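Local coordinates for sensory box/GGDEF domain protein (Colwellia psychrerythraea, PDB 3LYX) that probably couples signal sensing by a PAS domain, the part described here, to cyclic di-GMP synthesis by a GGDEF domain of the same protein, at residues Gly76-Ile82 with Trp93-Val99. Numbering follows the deposited sequence.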
ATOM      1  N   GLY B  76      -1.191 -11.853 -17.442  1.00 39.41           N
ATOM      2  CA  GLY B  76      -0.234 -10.831 -17.066  1.00 36.78           C
ATOM      3  C   GLY B  76      -0.335 -10.496 -15.593  1.00 37.48           C
ATOM      4  O   GLY B  76       0.284  -9.550 -15.111  1.00 38.96           O
ATOM      5  N   LYS B  77      -1.125 -11.282 -14.873  1.00 37.55           N
ATOM      6  CA  LYS B  77      -1.317 -11.090 -13.445  1.00 36.35           C
ATOM      7  C   LYS B  77      -1.806 -12.385 -12.808  1.00 35.61           C
ATOM      8  O   LYS B  77      -2.367 -13.248 -13.482  1.00 36.39           O
ATOM      9  CB  LYS B  77      -2.354  -9.990 -13.188  1.00 37.70           C
ATOM     10  CG  LYS B  77      -2.844  -9.945 -11.742  1.00 40.08           C
ATOM     11  CD  LYS B  77      -3.947  -8.917 -11.513  1.00 42.84           C
ATOM     12  CE  LYS B  77      -3.474  -7.505 -11.809  1.00 45.71           C
ATOM     13  NZ  LYS B  77      -4.496  -6.497 -11.402  1.00 48.85           N
ATOM     14  N   TRP B  78      -1.590 -12.515 -11.507  1.00 33.27           N
ATOM     15  CA  TRP B  78      -2.049 -13.683 -10.771  1.00 30.26           C
ATOM     16  C   TRP B  78      -2.675 -13.241  -9.452  1.00 30.47           C
ATOM     17  O   TRP B  78      -2.169 -12.335  -8.791  1.00 28.68           O
ATOM     18  CB  TRP B  78      -0.888 -14.623 -10.454  1.00 29.95           C
ATOM     19  CG  TRP B  78      -1.284 -15.743  -9.535  1.00 28.70           C
ATOM     20  CD1 TRP B  78      -1.817 -16.950  -9.894  1.00 26.00           C
ATOM     21  CD2 TRP B  78      -1.210 -15.745  -8.103  1.00 29.21           C
ATOM     22  NE1 TRP B  78      -2.075 -17.709  -8.771  1.00 29.31           N
ATOM     23  CE2 TRP B  78      -1.712 -16.991  -7.658  1.00 29.13           C
ATOM     24  CE3 TRP B  78      -0.766 -14.813  -7.150  1.00 29.31           C
ATOM     25  CZ2 TRP B  78      -1.783 -17.332  -6.297  1.00 28.00           C
ATOM     26  CZ3 TRP B  78      -0.835 -15.152  -5.794  1.00 28.47           C
ATOM     27  CH2 TRP B  78      -1.340 -16.404  -5.384  1.00 28.42           C
ATOM     28  N   THR B  79      -3.780 -13.874  -9.079  1.00 28.99           N
ATOM     29  CA  THR B  79      -4.431 -13.578  -7.810  1.00 31.16           C
ATOM     30  C   THR B  79      -4.899 -14.914  -7.259  1.00 31.10           C
ATOM     31  O   THR B  79      -5.258 -15.810  -8.018  1.00 30.34           O
ATOM     32  CB  THR B  79      -5.658 -12.651  -7.975  1.00 33.51           C
ATOM     33  OG1 THR B  79      -6.659 -13.319  -8.749  1.00 35.83           O
ATOM     34  CG2 THR B  79      -5.265 -11.347  -8.666  1.00 31.38           C
ATOM     35  N   GLY B  80      -4.881 -15.058  -5.944  1.00 30.38           N
ATOM     36  CA  GLY B  80      -5.320 -16.306  -5.354  1.00 31.09           C
ATOM     37  C   GLY B  80      -5.288 -16.229  -3.846  1.00 31.38           C
ATOM     38  O   GLY B  80      -4.722 -15.299  -3.284  1.00 30.45           O
ATOM     39  N   GLU B  81      -5.925 -17.196  -3.199  1.00 31.38           N
ATOM     40  CA  GLU B  81      -5.964 -17.273  -1.747  1.00 32.10           C
ATOM     41  C   GLU B  81      -5.148 -18.503  -1.423  1.00 31.60           C
ATOM     42  O   GLU B  81      -5.555 -19.628  -1.710  1.00 31.82           O
ATOM     43  CB  GLU B  81      -7.398 -17.438  -1.261  1.00 32.93           C
ATOM     44  CG  GLU B  81      -8.202 -16.153  -1.296  1.00 35.95           C
ATOM     45  CD  GLU B  81      -9.681 -16.402  -1.100  1.00 37.00           C
ATOM     46  OE1 GLU B  81     -10.044 -17.232  -0.242  1.00 37.51           O
ATOM     47  OE2 GLU B  81     -10.482 -15.763  -1.808  1.00 42.79           O
ATOM     48  N   ILE B  82      -3.983 -18.274  -0.834  1.00 30.94           N
ATOM     49  CA  ILE B  82      -3.057 -19.350  -0.525  1.00 28.04           C
ATOM     50  C   ILE B  82      -2.687 -19.412   0.950  1.00 29.38           C
ATOM     51  O   ILE B  82      -2.946 -18.475   1.703  1.00 27.53           O
ATOM     52  CB  ILE B  82      -1.768 -19.155  -1.352  1.00 28.02           C
ATOM     53  CG1 ILE B  82      -1.175 -17.769  -1.049  1.00 23.35           C
ATOM     54  CG2 ILE B  82      -2.087 -19.262  -2.850  1.00 23.28           C
ATOM     55  CD1 ILE B  82       0.137 -17.478  -1.751  1.00 24.08           C
ATOM     56  N   TRP B  93      -4.013 -18.102   6.115  1.00 38.61           N
ATOM     57  CA  TRP B  93      -4.376 -17.882   4.718  1.00 37.11           C
ATOM     58  C   TRP B  93      -4.287 -16.399   4.406  1.00 35.82           C
ATOM     59  O   TRP B  93      -4.539 -15.558   5.268  1.00 37.11           O
ATOM     60  CB  TRP B  93      -5.795 -18.379   4.417  1.00 38.65           C
ATOM     61  CG  TRP B  93      -5.943 -19.863   4.434  1.00 38.34           C
ATOM     62  CD1 TRP B  93      -6.107 -20.662   5.528  1.00 39.71           C
ATOM     63  CD2 TRP B  93      -5.908 -20.737   3.301  1.00 39.86           C
ATOM     64  NE1 TRP B  93      -6.176 -21.979   5.148  1.00 39.79           N
ATOM     65  CE2 TRP B  93      -6.055 -22.055   3.786  1.00 38.82           C
ATOM     66  CE3 TRP B  93      -5.765 -20.534   1.921  1.00 38.22           C
ATOM     67  CZ2 TRP B  93      -6.060 -23.168   2.940  1.00 39.03           C
ATOM     68  CZ3 TRP B  93      -5.771 -21.640   1.081  1.00 38.56           C
ATOM     69  CH2 TRP B  93      -5.916 -22.939   1.595  1.00 39.11           C
ATOM     70  N   ILE B  94      -3.925 -16.085   3.166  1.00 33.21           N
ATOM     71  CA  ILE B  94      -3.800 -14.702   2.728  1.00 31.03           C
ATOM     72  C   ILE B  94      -4.401 -14.533   1.343  1.00 32.10           C
ATOM     73  O   ILE B  94      -4.508 -15.490   0.574  1.00 34.67           O
ATOM     74  CB  ILE B  94      -2.322 -14.265   2.637  1.00 30.06           C
ATOM     75  CG1 ILE B  94      -1.556 -15.229   1.726  1.00 27.07           C
ATOM     76  CG2 ILE B  94      -1.674 -14.273   4.014  1.00 26.40           C
ATOM     77  CD1 ILE B  94      -0.118 -14.827   1.472  1.00 24.66           C
ATOM     78  N   GLU B  95      -4.821 -13.314   1.043  1.00 31.33           N
ATOM     79  CA  GLU B  95      -5.342 -12.992  -0.274  1.00 31.55           C
ATOM     80  C   GLU B  95      -4.077 -12.431  -0.917  1.00 30.95           C
ATOM     81  O   GLU B  95      -3.453 -11.520  -0.369  1.00 29.67           O
ATOM     82  CB  GLU B  95      -6.429 -11.916  -0.190  1.00 32.70           C
ATOM     83  CG  GLU B  95      -6.742 -11.269  -1.537  1.00 37.09           C
ATOM     84  CD  GLU B  95      -8.030 -10.464  -1.517  1.00 40.40           C
ATOM     85  OE1 GLU B  95      -8.217  -9.653  -0.584  1.00 41.60           O
ATOM     86  OE2 GLU B  95      -8.854 -10.646  -2.439  1.00 41.53           O
ATOM     87  N   SER B  96      -3.687 -12.980  -2.058  1.00 28.53           N
ATOM     88  CA  SER B  96      -2.454 -12.543  -2.695  1.00 28.66           C
ATOM     89  C   SER B  96      -2.589 -12.222  -4.182  1.00 28.70           C
ATOM     90  O   SER B  96      -3.458 -12.758  -4.877  1.00 27.48           O
ATOM     91  CB  SER B  96      -1.377 -13.621  -2.473  1.00 25.30           C
ATOM     92  OG  SER B  96      -0.150 -13.270  -3.090  1.00 23.13           O
ATOM     93  N   MET B  97      -1.719 -11.338  -4.652  1.00 27.74           N
ATOM     94  CA  MET B  97      -1.699 -10.926  -6.048  1.00 29.17           C
ATOM     95  C   MET B  97      -0.241 -10.779  -6.466  1.00 26.41           C
ATOM     96  O   MET B  97       0.601 -10.360  -5.679  1.00 27.63           O
ATOM     97  CB  MET B  97      -2.420  -9.591  -6.207  1.00 31.23           C
ATOM     98  CG  MET B  97      -2.470  -9.051  -7.622  1.00 37.14           C
ATOM     99  SD  MET B  97      -2.827  -7.281  -7.586  1.00 38.45           S
ATOM    100  CE  MET B  97      -1.219  -6.674  -7.224  1.00 40.30           C
ATOM    101  N   CYS B  98       0.052 -11.124  -7.710  1.00 26.76           N
ATOM    102  CA  CYS B  98       1.410 -11.032  -8.222  1.00 26.44           C
ATOM    103  C   CYS B  98       1.410 -10.536  -9.663  1.00 25.50           C
ATOM    104  O   CYS B  98       0.656 -11.031 -10.501  1.00 25.29           O
ATOM    105  CB  CYS B  98       2.087 -12.407  -8.152  1.00 26.22           C
ATOM    106  SG  CYS B  98       3.850 -12.408  -8.612  1.00 30.50           S
ATOM    107  N   VAL B  99       2.236  -9.533  -9.940  1.00 25.84           N
ATOM    108  CA  VAL B  99       2.365  -9.002 -11.291  1.00 25.36           C
ATOM    109  C   VAL B  99       3.851  -8.841 -11.570  1.00 25.71           C
ATOM    110  O   VAL B  99       4.648  -8.660 -10.650  1.00 22.49           O
ATOM    111  CB  VAL B  99       1.635  -7.638 -11.479  1.00 25.52           C
ATOM    112  CG1 VAL B  99       0.155  -7.804 -11.155  1.00 28.16           C
ATOM    113  CG2 VAL B  99       2.261  -6.554 -10.605  1.00 23.61           C
TER
HETATM  114  O   HOH W   1      -9.884 -13.054  -2.411  1.00 38.03           O
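Strands 78-82 and 93-99 run antiparallel at 164°, their axes 4.6 Å apart, and the backbone polar groups alternate in use. In the hydrogen-bonded pairs both directions are made: W78 N to C98 O (2.9 Å) and C98 N to W78 O (2.8 Å), G80 N to S96 O (2.9 Å) and S96 N to G80 O (2.8 Å), then the longer I82 N to I94 O (3.2 Å) and I94 N to I82 O (3.0 Å). The intervening E95, M97 and V99 bond through their backbones to strand 108-117 instead, and W93 to I118. Two acidic side chains, E81 and E95, share one water, which donates to E81 OE2 (2.8 Å) and E95 OE2 (2.6 Å). On the other face, the W78 ring edge lies 3.4 Å (CZ3) from S96 OG, whose hydrogen bond goes to N115. Above G80, W78 CZ2 would come 2.7 Å from an ideal CB, so glycine leaves room for the indole. W78, I82 and C98 also meet helix 61-75, which packs on this hairpin of the antiparallel PAS-fold sheet.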